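Side-chain contacts in SusD superfamily protein (Bacteroides fragilis, PDB 3L22), which probably binds glycans at the outer membrane of a gut Bacteroides as a SusD-family lipoprotein, and carries zinc ions in the crystal: residues 120-125 and 249-254; 190-195 and 319-324; 289-294 and 382-387; 354-359 and 365-370. All coordinates share one frame; numbering follows the deposited sequence.

Contact 1 of 4, residues 120-125 and 249-254; sequences AKFVRA and SIFSLP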
# COMPACT_ATOMS: atom_id res chain seq x y z
N ALA A 120 -4.53 17.13 -0.35
CA ALA A 120 -3.29 17.21 0.41
C ALA A 120 -3.41 16.36 1.70
O ALA A 120 -2.48 15.65 2.07
CB ALA A 120 -2.97 18.66 0.73
N LYS A 121 -4.56 16.44 2.37
CA LYS A 121 -4.81 15.61 3.55
C LYS A 121 -4.76 14.10 3.26
O LYS A 121 -4.24 13.33 4.06
CB LYS A 121 -6.12 16.01 4.23
CG LYS A 121 -6.03 17.37 4.96
CD LYS A 121 -7.32 17.61 5.76
CE LYS A 121 -7.29 18.96 6.42
NZ LYS A 121 -8.54 19.18 7.20
N PHE A 122 -5.26 13.69 2.09
CA PHE A 122 -5.17 12.31 1.66
C PHE A 122 -3.69 11.84 1.58
O PHE A 122 -3.37 10.78 2.07
CB PHE A 122 -5.84 12.10 0.30
CG PHE A 122 -5.61 10.75 -0.27
CD1 PHE A 122 -6.43 9.67 0.10
CD2 PHE A 122 -4.52 10.51 -1.12
CE1 PHE A 122 -6.21 8.41 -0.40
CE2 PHE A 122 -4.29 9.23 -1.60
CZ PHE A 122 -5.16 8.17 -1.22
N VAL A 123 -2.82 12.66 0.97
CA VAL A 123 -1.41 12.34 0.87
C VAL A 123 -0.76 12.20 2.27
O VAL A 123 -0.07 11.23 2.51
CB VAL A 123 -0.67 13.35 -0.01
CG1 VAL A 123 0.83 13.11 -0.02
CG2 VAL A 123 -1.23 13.30 -1.45
N ARG A 124 -1.09 13.10 3.20
CA ARG A 124 -0.58 12.97 4.57
C ARG A 124 -1.11 11.71 5.23
O ARG A 124 -0.36 10.99 5.89
CB ARG A 124 -0.95 14.19 5.38
CG ARG A 124 -0.41 14.18 6.80
CD ARG A 124 -0.54 15.57 7.41
NE ARG A 124 -1.93 15.94 7.64
CZ ARG A 124 -2.33 17.17 8.00
NH1 ARG A 124 -1.45 18.17 8.21
NH2 ARG A 124 -3.61 17.38 8.23
N ALA A 125 -2.39 11.41 4.99
CA ALA A 125 -3.03 10.23 5.56
C ALA A 125 -2.37 8.93 5.07
O ALA A 125 -2.07 8.01 5.86
CB ALA A 125 -4.56 10.24 5.23
N SER A 249 -8.76 0.88 -12.20
CA SER A 249 -7.74 1.62 -11.48
C SER A 249 -8.36 2.73 -10.66
O SER A 249 -9.02 3.60 -11.20
CB SER A 249 -6.74 2.23 -12.47
OG SER A 249 -6.19 1.23 -13.30
N ILE A 250 -8.15 2.70 -9.35
CA ILE A 250 -8.68 3.73 -8.48
C ILE A 250 -7.62 4.77 -8.23
O ILE A 250 -7.84 5.97 -8.47
CB ILE A 250 -9.22 3.14 -7.15
CG1 ILE A 250 -10.36 2.14 -7.44
CG2 ILE A 250 -9.67 4.30 -6.24
CD1 ILE A 250 -10.70 1.17 -6.31
N PHE A 251 -6.47 4.36 -7.72
CA PHE A 251 -5.38 5.31 -7.43
C PHE A 251 -4.02 4.64 -7.67
O PHE A 251 -3.79 3.52 -7.19
CB PHE A 251 -5.49 5.82 -5.97
CG PHE A 251 -4.41 6.80 -5.60
CD1 PHE A 251 -4.39 8.06 -6.18
CD2 PHE A 251 -3.41 6.47 -4.68
CE1 PHE A 251 -3.35 8.97 -5.90
CE2 PHE A 251 -2.39 7.38 -4.36
CZ PHE A 251 -2.36 8.61 -4.97
N SER A 252 -3.15 5.35 -8.40
CA SER A 252 -1.81 4.90 -8.75
C SER A 252 -0.84 6.05 -8.74
O SER A 252 -1.24 7.23 -8.80
CB SER A 252 -1.76 4.30 -10.17
OG SER A 252 -2.67 3.24 -10.34
N LEU A 253 0.43 5.70 -8.67
CA LEU A 253 1.53 6.69 -8.75
C LEU A 253 2.11 6.59 -10.16
O LEU A 253 2.67 5.52 -10.53
CB LEU A 253 2.61 6.41 -7.70
CG LEU A 253 2.11 6.06 -6.30
CD1 LEU A 253 3.34 5.78 -5.35
CD2 LEU A 253 1.27 7.19 -5.79
N PRO A 254 1.94 7.65 -10.96
CA PRO A 254 2.38 7.61 -12.36
C PRO A 254 3.85 7.90 -12.47
O PRO A 254 4.42 8.53 -11.56
CB PRO A 254 1.56 8.73 -13.00
CG PRO A 254 1.45 9.75 -11.87
CD PRO A 254 1.31 8.95 -10.62

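Contact 2 of 4, residues 190-195 and 319-324; sequences NTYTGV and LQWVPI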
# COMPACT_ATOMS: atom_id res chain seq x y z
N ASN A 190 -11.30 6.10 -14.93
CA ASN A 190 -10.61 5.90 -16.21
C ASN A 190 -10.13 7.20 -16.92
O ASN A 190 -10.27 7.35 -18.14
CB ASN A 190 -11.51 5.10 -17.16
CG ASN A 190 -10.74 4.41 -18.28
OD1 ASN A 190 -9.58 4.06 -18.10
ND2 ASN A 190 -11.36 4.25 -19.43
N THR A 191 -9.62 8.16 -16.16
CA THR A 191 -8.90 9.30 -16.72
C THR A 191 -7.57 9.42 -15.97
O THR A 191 -7.48 8.99 -14.81
CB THR A 191 -9.68 10.61 -16.58
OG1 THR A 191 -9.79 10.95 -15.17
CG2 THR A 191 -11.11 10.47 -17.20
N TYR A 192 -6.55 9.99 -16.61
CA TYR A 192 -5.25 10.25 -15.94
C TYR A 192 -5.45 10.95 -14.60
O TYR A 192 -4.91 10.53 -13.57
CB TYR A 192 -4.39 11.11 -16.85
CG TYR A 192 -3.09 11.56 -16.20
CD1 TYR A 192 -1.99 10.74 -16.21
CD2 TYR A 192 -2.99 12.81 -15.60
CE1 TYR A 192 -0.81 11.14 -15.62
CE2 TYR A 192 -1.83 13.22 -15.00
CZ TYR A 192 -0.75 12.39 -15.01
OH TYR A 192 0.42 12.78 -14.45
N THR A 193 -6.23 12.02 -14.60
CA THR A 193 -6.42 12.82 -13.38
C THR A 193 -7.20 12.06 -12.31
O THR A 193 -6.90 12.19 -11.09
CB THR A 193 -7.09 14.13 -13.70
OG1 THR A 193 -6.32 14.79 -14.72
CG2 THR A 193 -7.13 15.03 -12.48
N GLY A 194 -8.17 11.25 -12.73
CA GLY A 194 -8.94 10.44 -11.80
C GLY A 194 -8.12 9.34 -11.12
O GLY A 194 -8.41 8.95 -10.01
N VAL A 195 -7.08 8.84 -11.80
CA VAL A 195 -6.27 7.76 -11.25
C VAL A 195 -5.07 8.29 -10.49
O VAL A 195 -4.63 7.66 -9.55
CB VAL A 195 -5.86 6.76 -12.35
CG1 VAL A 195 -4.84 5.69 -11.82
CG2 VAL A 195 -7.14 6.14 -12.98
N LEU A 319 8.72 2.90 -16.70
CA LEU A 319 7.53 3.76 -16.84
C LEU A 319 6.25 3.14 -16.26
O LEU A 319 5.22 3.79 -16.23
CB LEU A 319 7.29 4.15 -18.28
CG LEU A 319 8.27 5.17 -18.86
CD1 LEU A 319 8.20 5.22 -20.37
CD2 LEU A 319 7.97 6.56 -18.23
N GLN A 320 6.31 1.90 -15.81
CA GLN A 320 5.09 1.27 -15.29
C GLN A 320 4.63 1.98 -14.02
O GLN A 320 5.43 2.23 -13.10
CB GLN A 320 5.28 -0.21 -15.06
CG GLN A 320 5.43 -0.98 -16.37
CD GLN A 320 5.95 -2.44 -16.21
OE1 GLN A 320 7.09 -2.69 -15.74
NE2 GLN A 320 5.14 -3.39 -16.64
N TRP A 321 3.35 2.31 -13.98
CA TRP A 321 2.75 2.93 -12.80
C TRP A 321 2.65 1.95 -11.62
O TRP A 321 2.54 0.73 -11.82
CB TRP A 321 1.35 3.42 -13.14
CG TRP A 321 1.27 4.58 -14.10
CD1 TRP A 321 2.24 5.03 -14.97
CD2 TRP A 321 0.13 5.39 -14.34
NE1 TRP A 321 1.78 6.11 -15.68
CE2 TRP A 321 0.48 6.35 -15.32
CE3 TRP A 321 -1.16 5.42 -13.80
CZ2 TRP A 321 -0.42 7.29 -15.80
CZ3 TRP A 321 -2.06 6.38 -14.29
CH2 TRP A 321 -1.67 7.30 -15.26
N VAL A 322 2.76 2.49 -10.40
CA VAL A 322 2.64 1.73 -9.19
C VAL A 322 1.17 1.80 -8.77
O VAL A 322 0.66 2.88 -8.47
CB VAL A 322 3.57 2.29 -8.11
CG1 VAL A 322 3.45 1.51 -6.75
CG2 VAL A 322 5.03 2.26 -8.66
N PRO A 323 0.46 0.66 -8.81
CA PRO A 323 -0.95 0.61 -8.44
C PRO A 323 -1.16 0.53 -6.92
O PRO A 323 -0.72 -0.45 -6.26
CB PRO A 323 -1.41 -0.67 -9.11
CG PRO A 323 -0.23 -1.57 -9.04
CD PRO A 323 0.97 -0.68 -9.16
N ILE A 324 -1.79 1.55 -6.34
CA ILE A 324 -2.04 1.58 -4.89
C ILE A 324 -3.39 0.91 -4.59
O ILE A 324 -3.44 -0.01 -3.80
CB ILE A 324 -2.00 3.03 -4.35
CG1 ILE A 324 -0.61 3.66 -4.64
CG2 ILE A 324 -2.35 3.11 -2.87
CD1 ILE A 324 0.60 2.95 -4.03

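Contact 3 of 4, residues 289-294 and 382-387; sequences PDYSLA and YNEKRL. With EDO (1,2-ethanediol), chain B.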
# COMPACT_ATOMS: atom_id res chain seq x y z
N PRO A 289 -2.13 -25.61 -4.95
CA PRO A 289 -2.71 -25.95 -6.26
C PRO A 289 -3.95 -25.14 -6.73
O PRO A 289 -4.00 -24.84 -7.93
CB PRO A 289 -2.98 -27.46 -6.14
CG PRO A 289 -1.85 -27.95 -5.28
CD PRO A 289 -1.64 -26.83 -4.26
N ASP A 290 -4.83 -24.68 -5.85
CA ASP A 290 -5.93 -23.82 -6.27
C ASP A 290 -5.55 -22.39 -6.67
O ASP A 290 -6.36 -21.66 -7.22
CB ASP A 290 -7.02 -23.78 -5.21
CG ASP A 290 -7.75 -25.13 -5.04
OD1 ASP A 290 -7.38 -26.15 -5.67
OD2 ASP A 290 -8.73 -25.14 -4.26
N TYR A 291 -4.31 -22.00 -6.40
CA TYR A 291 -3.84 -20.68 -6.68
C TYR A 291 -2.63 -20.75 -7.60
O TYR A 291 -1.85 -19.84 -7.65
CB TYR A 291 -3.59 -19.96 -5.33
CG TYR A 291 -4.88 -19.92 -4.54
CD1 TYR A 291 -5.81 -18.94 -4.74
CD2 TYR A 291 -5.20 -20.97 -3.66
CE1 TYR A 291 -7.05 -18.98 -4.08
CE2 TYR A 291 -6.40 -21.02 -2.99
CZ TYR A 291 -7.32 -20.01 -3.20
OH TYR A 291 -8.51 -20.07 -2.52
N SER A 292 -2.51 -21.86 -8.34
CA SER A 292 -1.52 -21.98 -9.39
C SER A 292 -2.06 -22.75 -10.57
O SER A 292 -1.31 -23.38 -11.28
CB SER A 292 -0.25 -22.63 -8.84
OG SER A 292 -0.54 -23.87 -8.27
N LEU A 293 -3.34 -22.62 -10.85
CA LEU A 293 -3.96 -23.37 -11.94
C LEU A 293 -3.42 -22.89 -13.29
O LEU A 293 -3.31 -21.68 -13.54
CB LEU A 293 -5.47 -23.18 -11.87
CG LEU A 293 -6.18 -23.76 -10.65
CD1 LEU A 293 -7.60 -23.15 -10.55
CD2 LEU A 293 -6.17 -25.30 -10.69
N ALA A 294 -3.06 -23.83 -14.14
CA ALA A 294 -2.43 -23.53 -15.42
C ALA A 294 -3.31 -22.62 -16.30
O ALA A 294 -2.78 -21.85 -17.12
CB ALA A 294 -2.06 -24.90 -16.19
N TYR A 382 -8.42 -14.82 1.90
CA TYR A 382 -7.01 -14.47 2.11
C TYR A 382 -6.11 -14.94 0.97
O TYR A 382 -5.26 -14.19 0.51
CB TYR A 382 -6.46 -15.02 3.42
CG TYR A 382 -7.22 -14.64 4.68
CD1 TYR A 382 -7.98 -13.48 4.76
CD2 TYR A 382 -7.17 -15.46 5.81
CE1 TYR A 382 -8.70 -13.16 5.94
CE2 TYR A 382 -7.87 -15.11 7.02
CZ TYR A 382 -8.63 -13.97 7.04
OH TYR A 382 -9.33 -13.64 8.17
N ASN A 383 -6.33 -16.19 0.51
CA ASN A 383 -5.55 -16.74 -0.58
C ASN A 383 -5.80 -16.03 -1.91
O ASN A 383 -4.87 -15.77 -2.64
CB ASN A 383 -5.82 -18.24 -0.74
CG ASN A 383 -5.13 -19.07 0.31
OD1 ASN A 383 -4.10 -18.68 0.87
ND2 ASN A 383 -5.70 -20.23 0.60
N GLU A 384 -7.05 -15.71 -2.21
CA GLU A 384 -7.36 -14.95 -3.42
C GLU A 384 -6.65 -13.59 -3.44
O GLU A 384 -6.11 -13.16 -4.46
CB GLU A 384 -8.87 -14.77 -3.59
CG GLU A 384 -9.31 -14.52 -5.05
CD GLU A 384 -9.14 -15.74 -5.96
OE1 GLU A 384 -9.33 -16.90 -5.51
OE2 GLU A 384 -8.89 -15.52 -7.16
N LYS A 385 -6.65 -12.92 -2.29
CA LYS A 385 -5.99 -11.64 -2.12
C LYS A 385 -4.46 -11.80 -2.32
O LYS A 385 -3.83 -10.98 -2.96
CB LYS A 385 -6.32 -11.10 -0.72
CG LYS A 385 -5.79 -9.71 -0.39
CD LYS A 385 -6.76 -8.63 -0.79
CE LYS A 385 -6.30 -7.23 -0.33
NZ LYS A 385 -6.37 -7.13 1.15
N ARG A 386 -3.89 -12.90 -1.83
CA ARG A 386 -2.46 -13.18 -2.01
C ARG A 386 -2.07 -13.32 -3.49
O ARG A 386 -1.04 -12.77 -3.94
CB ARG A 386 -2.08 -14.44 -1.21
CG ARG A 386 -2.07 -14.23 0.29
CD ARG A 386 -1.86 -15.52 1.05
NE ARG A 386 -0.49 -16.00 0.89
CZ ARG A 386 0.02 -17.08 1.48
NH1 ARG A 386 -0.74 -17.85 2.27
NH2 ARG A 386 1.28 -17.41 1.26
N LEU A 387 -2.91 -14.02 -4.25
CA LEU A 387 -2.66 -14.23 -5.68
C LEU A 387 -2.98 -12.97 -6.49
O LEU A 387 -2.17 -12.53 -7.30
CB LEU A 387 -3.42 -15.45 -6.22
CG LEU A 387 -3.31 -15.76 -7.72
CD1 LEU A 387 -1.84 -16.00 -8.11
CD2 LEU A 387 -4.17 -16.97 -8.12
C1 EDO B . -5.88 -4.24 2.51
O1 EDO B . -5.93 -4.56 1.14
C2 EDO B . -4.45 -3.96 3.01
O2 EDO B . -4.61 -3.82 4.46
O HOH W 1 -10.21 -18.10 -3.28
O HOH W 2 -8.51 -21.52 -0.25

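Contact 4 of 4, residues 354-359 and 365-370; sequences QVRGRS and DPLNID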
# COMPACT_ATOMS: atom_id res chain seq x y z
N GLN A 354 -16.81 -12.79 -7.81
CA GLN A 354 -16.54 -11.80 -8.84
C GLN A 354 -15.06 -11.73 -9.19
O GLN A 354 -14.70 -11.72 -10.37
CB GLN A 354 -16.95 -10.38 -8.44
CG GLN A 354 -18.39 -10.12 -8.40
CD GLN A 354 -18.69 -8.65 -8.13
OE1 GLN A 354 -18.27 -7.76 -8.89
NE2 GLN A 354 -19.41 -8.39 -7.05
N VAL A 355 -14.22 -11.68 -8.16
CA VAL A 355 -12.80 -11.52 -8.40
C VAL A 355 -12.20 -12.81 -8.97
O VAL A 355 -11.51 -12.75 -9.99
CB VAL A 355 -12.05 -11.06 -7.15
CG1 VAL A 355 -10.52 -11.02 -7.40
CG2 VAL A 355 -12.59 -9.65 -6.71
N ARG A 356 -12.47 -13.95 -8.33
CA ARG A 356 -11.87 -15.20 -8.79
C ARG A 356 -12.36 -15.55 -10.19
O ARG A 356 -11.57 -15.99 -11.03
CB ARG A 356 -12.15 -16.34 -7.82
CG ARG A 356 -11.50 -17.69 -8.19
CD ARG A 356 -11.66 -18.75 -7.09
NE ARG A 356 -11.04 -20.02 -7.47
CZ ARG A 356 -9.74 -20.31 -7.34
NH1 ARG A 356 -8.89 -19.47 -6.80
NH2 ARG A 356 -9.29 -21.49 -7.75
N GLY A 357 -13.65 -15.39 -10.44
CA GLY A 357 -14.25 -15.65 -11.75
C GLY A 357 -13.71 -14.81 -12.89
O GLY A 357 -13.78 -15.22 -14.05
N ARG A 358 -13.17 -13.64 -12.59
CA ARG A 358 -12.49 -12.86 -13.61
C ARG A 358 -11.28 -13.60 -14.20
O ARG A 358 -11.02 -13.50 -15.41
CB ARG A 358 -12.19 -11.45 -13.13
CG ARG A 358 -11.60 -10.51 -14.21
CD ARG A 358 -10.11 -10.42 -14.18
NE ARG A 358 -9.55 -9.84 -12.96
CZ ARG A 358 -9.27 -8.55 -12.76
NH1 ARG A 358 -9.55 -7.63 -13.68
NH2 ARG A 358 -8.71 -8.16 -11.61
N SER A 359 -10.58 -14.38 -13.35
CA SER A 359 -9.35 -15.05 -13.76
C SER A 359 -9.45 -16.58 -13.93
O SER A 359 -8.61 -17.17 -14.62
CB SER A 359 -8.25 -14.71 -12.75
OG SER A 359 -7.92 -13.33 -12.80
N ASP A 365 -13.44 -25.07 -11.92
CA ASP A 365 -12.68 -24.67 -10.71
C ASP A 365 -12.75 -25.78 -9.63
O ASP A 365 -13.83 -26.23 -9.27
CB ASP A 365 -13.31 -23.39 -10.17
CG ASP A 365 -12.46 -22.68 -9.11
OD1 ASP A 365 -11.49 -23.25 -8.57
OD2 ASP A 365 -12.79 -21.50 -8.83
N PRO A 366 -11.61 -26.19 -9.09
CA PRO A 366 -11.63 -27.14 -7.98
C PRO A 366 -12.16 -26.59 -6.65
O PRO A 366 -12.46 -27.38 -5.77
CB PRO A 366 -10.16 -27.56 -7.84
CG PRO A 366 -9.40 -26.63 -8.55
CD PRO A 366 -10.24 -25.93 -9.56
N LEU A 367 -12.26 -25.28 -6.50
CA LEU A 367 -12.82 -24.65 -5.30
C LEU A 367 -14.32 -24.43 -5.51
O LEU A 367 -14.71 -23.76 -6.47
CB LEU A 367 -12.12 -23.31 -5.05
CG LEU A 367 -12.49 -22.49 -3.82
CD1 LEU A 367 -12.07 -23.24 -2.55
CD2 LEU A 367 -11.83 -21.10 -3.92
N ASN A 368 -15.15 -25.01 -4.66
CA ASN A 368 -16.57 -24.74 -4.71
C ASN A 368 -16.93 -23.62 -3.72
O ASN A 368 -17.22 -23.86 -2.54
CB ASN A 368 -17.37 -26.01 -4.44
CG ASN A 368 -18.84 -25.85 -4.78
OD1 ASN A 368 -19.38 -24.72 -4.78
ND2 ASN A 368 -19.50 -26.97 -5.10
N ILE A 369 -16.92 -22.39 -4.21
CA ILE A 369 -17.14 -21.21 -3.36
C ILE A 369 -18.48 -21.24 -2.65
O ILE A 369 -18.57 -20.92 -1.46
CB ILE A 369 -16.99 -19.88 -4.15
CG1 ILE A 369 -15.50 -19.69 -4.53
CG2 ILE A 369 -17.49 -18.69 -3.27
CD1 ILE A 369 -15.21 -18.47 -5.36
N ASP A 370 -19.51 -21.69 -3.35
CA ASP A 370 -20.82 -21.81 -2.76
C ASP A 370 -20.89 -22.69 -1.53
O ASP A 370 -21.77 -22.48 -0.72
CB ASP A 370 -21.87 -22.25 -3.81
CG ASP A 370 -22.11 -21.16 -4.88
OD1 ASP A 370 -22.07 -19.95 -4.55
OD2 ASP A 370 -22.28 -21.51 -6.06

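Contact 1 of 4, residues 120-125 and 249-254
The F122 ring presents its edge to one face of the F251 ring, a T-shaped (edge-to-face) pair with centroids 5.2 Å apart and planes at 79°. F122 CE2 sits over that face, displaced toward the rim, and comes to 3.8 Å from F251 CE2. The next carbon round the same rim, F251 CZ, lies 3.9 Å from F122 CE2, so a single edge atom of F122 rests on one side of its partner. From the F122 side the contact stays close to the ring plane. Both CB atoms point toward the other segment, and with CG anti to the backbone N in F122 (chi1 172°) and in F251 (chi1 -180°) the rings are carried out from helix and strand until they meet. The CA atoms of F122 and F251 are 11.5 Å apart, a distance bridged by the rings. F122 rises from helix 113-131, while F251 follows I250 in a classic beta bulge, both residues facing F325 of strand 322-326. Helix 18-33 adds Y29 against F251, and A198 touches F122. The zinc ligands E119 and H197 each lie about 6 Å away between side chains, E119 from F122 and H197 from F251. With no hydrogen bond across the segments and both rings buried, helix and bulged strand are joined here by dispersion and the weak electrostatics of ring C-H over ring face.

Contact 2 of 4, residues 190-195 and 319-324
W321 brings the far rim of its indole against two residues of the short helix 192-196, Y192 and V195, and buries more surface here than either of them. W321 CH2 meets Y192 CD1 at 3.6 Å, and W321 CZ2 is 3.8 Å from that same Y192 CD1. The side chains of Y192 and W321 cross at about a right angle, with ring planes at 74° and the centroid of the six-membered indole ring 5.8 Å from that of the tyrosine. The rings meet rim to rim, neither lying over the face of the other, so this is not a T-shaped stack. V195 comes in at the indole edge, close to its plane: V195 CG1 is 3.8 Å from W321 CZ3. That methyl is anti to the backbone N (chi1 173°), on a CB that already points toward W321. T191 is the N-cap of the helix, its OG1 accepting from G194 N at 2.9 Å; T191 OG1 is also hydrogen-bonded to E188, a zinc ligand. W321 has further aromatic neighbours in Y244 and F245, whose rings meet it at shallow angles, and it leads directly into strand 322-326. V195 continues onto S249 and S252 of the partner strand, and V195 and S252 share a backbone hydrogen bond. Between 190-195 and 319-324 themselves only carbon atoms meet, an apolar contact with buried W321 and V195 on the inner side and Y192 at the exposed margin.

Contact 3 of 4, residues 289-294 and 382-387
Y291 lays one ring face across the CB of N383, a CH-pi contact between the loop ahead of helix 297-302 and helix 374-388 of the SusD-family region. N383 CB is 3.6 Å from the ring centroid and 19° off the normal, closest to CZ at the phenol end. The two side chains cross at about a right angle, with ring and amide planes 57° apart. E384, one residue further along the helix, comes instead to the ring edge: its OE1 lies 3.4 Å from Y291 CE1, the carboxylate turned well out of the ring plane. E384 CB does not point at the loop; the bend at chi2 (70°) turns the carboxylate to the ring edge. L387, one turn beyond N383, brings CD2 to 3.7 Å from the Y291 carbonyl O and packs near Y291 CB. R298 forms a salt bridge with E384 OE2, so the buried charge is probably at least partly compensated. On the other side of the helix, K385 forms salt bridges with D333 and D398 and donates to an ethanediol probably left from crystallisation. Two waters complete the tyrosine hydroxyl. One accepts from Y291 OH at 2.7 Å and donates to E384 OE1; the second donates to Y291 OH and accepts from N383 ND2, at 3.2 Å from that nitrogen.

Contact 4 of 4, residues 354-359 and 365-370
R356 and D365 form a side-on, two-bond salt bridge that ties the last turns of helix 345-359 to an Asx turn in the loop leading to helix 374-388. R356 NE donates to D365 OD2 at 2.7 Å, with an N-H...O angle of 161°, and D365 OD2 accepts through its syn lone pair. R356 NH2 donates to D365 OD1 at 2.9 Å and 164°, again on the syn side but tilted out of the carboxylate plane. Both acceptors lie in the guanidinium plane, and the two flat groups are themselves nearly coplanar, 27° apart. Extended from CG to NE, with CG anti to the backbone N, R356 carries its guanidinium from the helix to the loop. D365 OD1 has a second donor: L367 N, 3.0 Å from it, closes the Asx turn from above the carboxylate plane, on the face opposite to R356 NH2. The rest of the guanidinium is used as well. R356 NH1 makes a salt bridge to E384 and R356 NH2 also donates to the backbone O of D290, so one arginine joins two carboxylates and a carbonyl, and its positive charge would favour ionised partners. Apolar groups pack round the bridge. I369 brings CD1 to 4.0 Å from R356 CD, alongside the aliphatic chain. L367, whose side chain lies about 5 Å from a bound zinc ion, covers one guanidinium face near the rim, with its CD2 3.8 Å from R356 NE.

In the fold
From the N terminus, helix 113-131 meets strand 249-253 in contact 1, closing a loop of 123 residues. Contact 2 starts inside that loop, at helix 192-196, and ends on the start of strand 322-326, so the two cross. They share a sheet: L253 N to V322 O and F251 O to I324 N are probable hydrogen bonds. Contact 3 in turn crosses contact 2, starting at 289-294 before contact 2 closes and ending on helix 374-388. Contact 4, nested within contact 3, closes a five-residue loop between the end of helix 345-359 and the segment before helix 374-388; the two touch, centres about 10 Å apart. Contacts 1 and 3 lie about 28 Å apart between centres and do not touch.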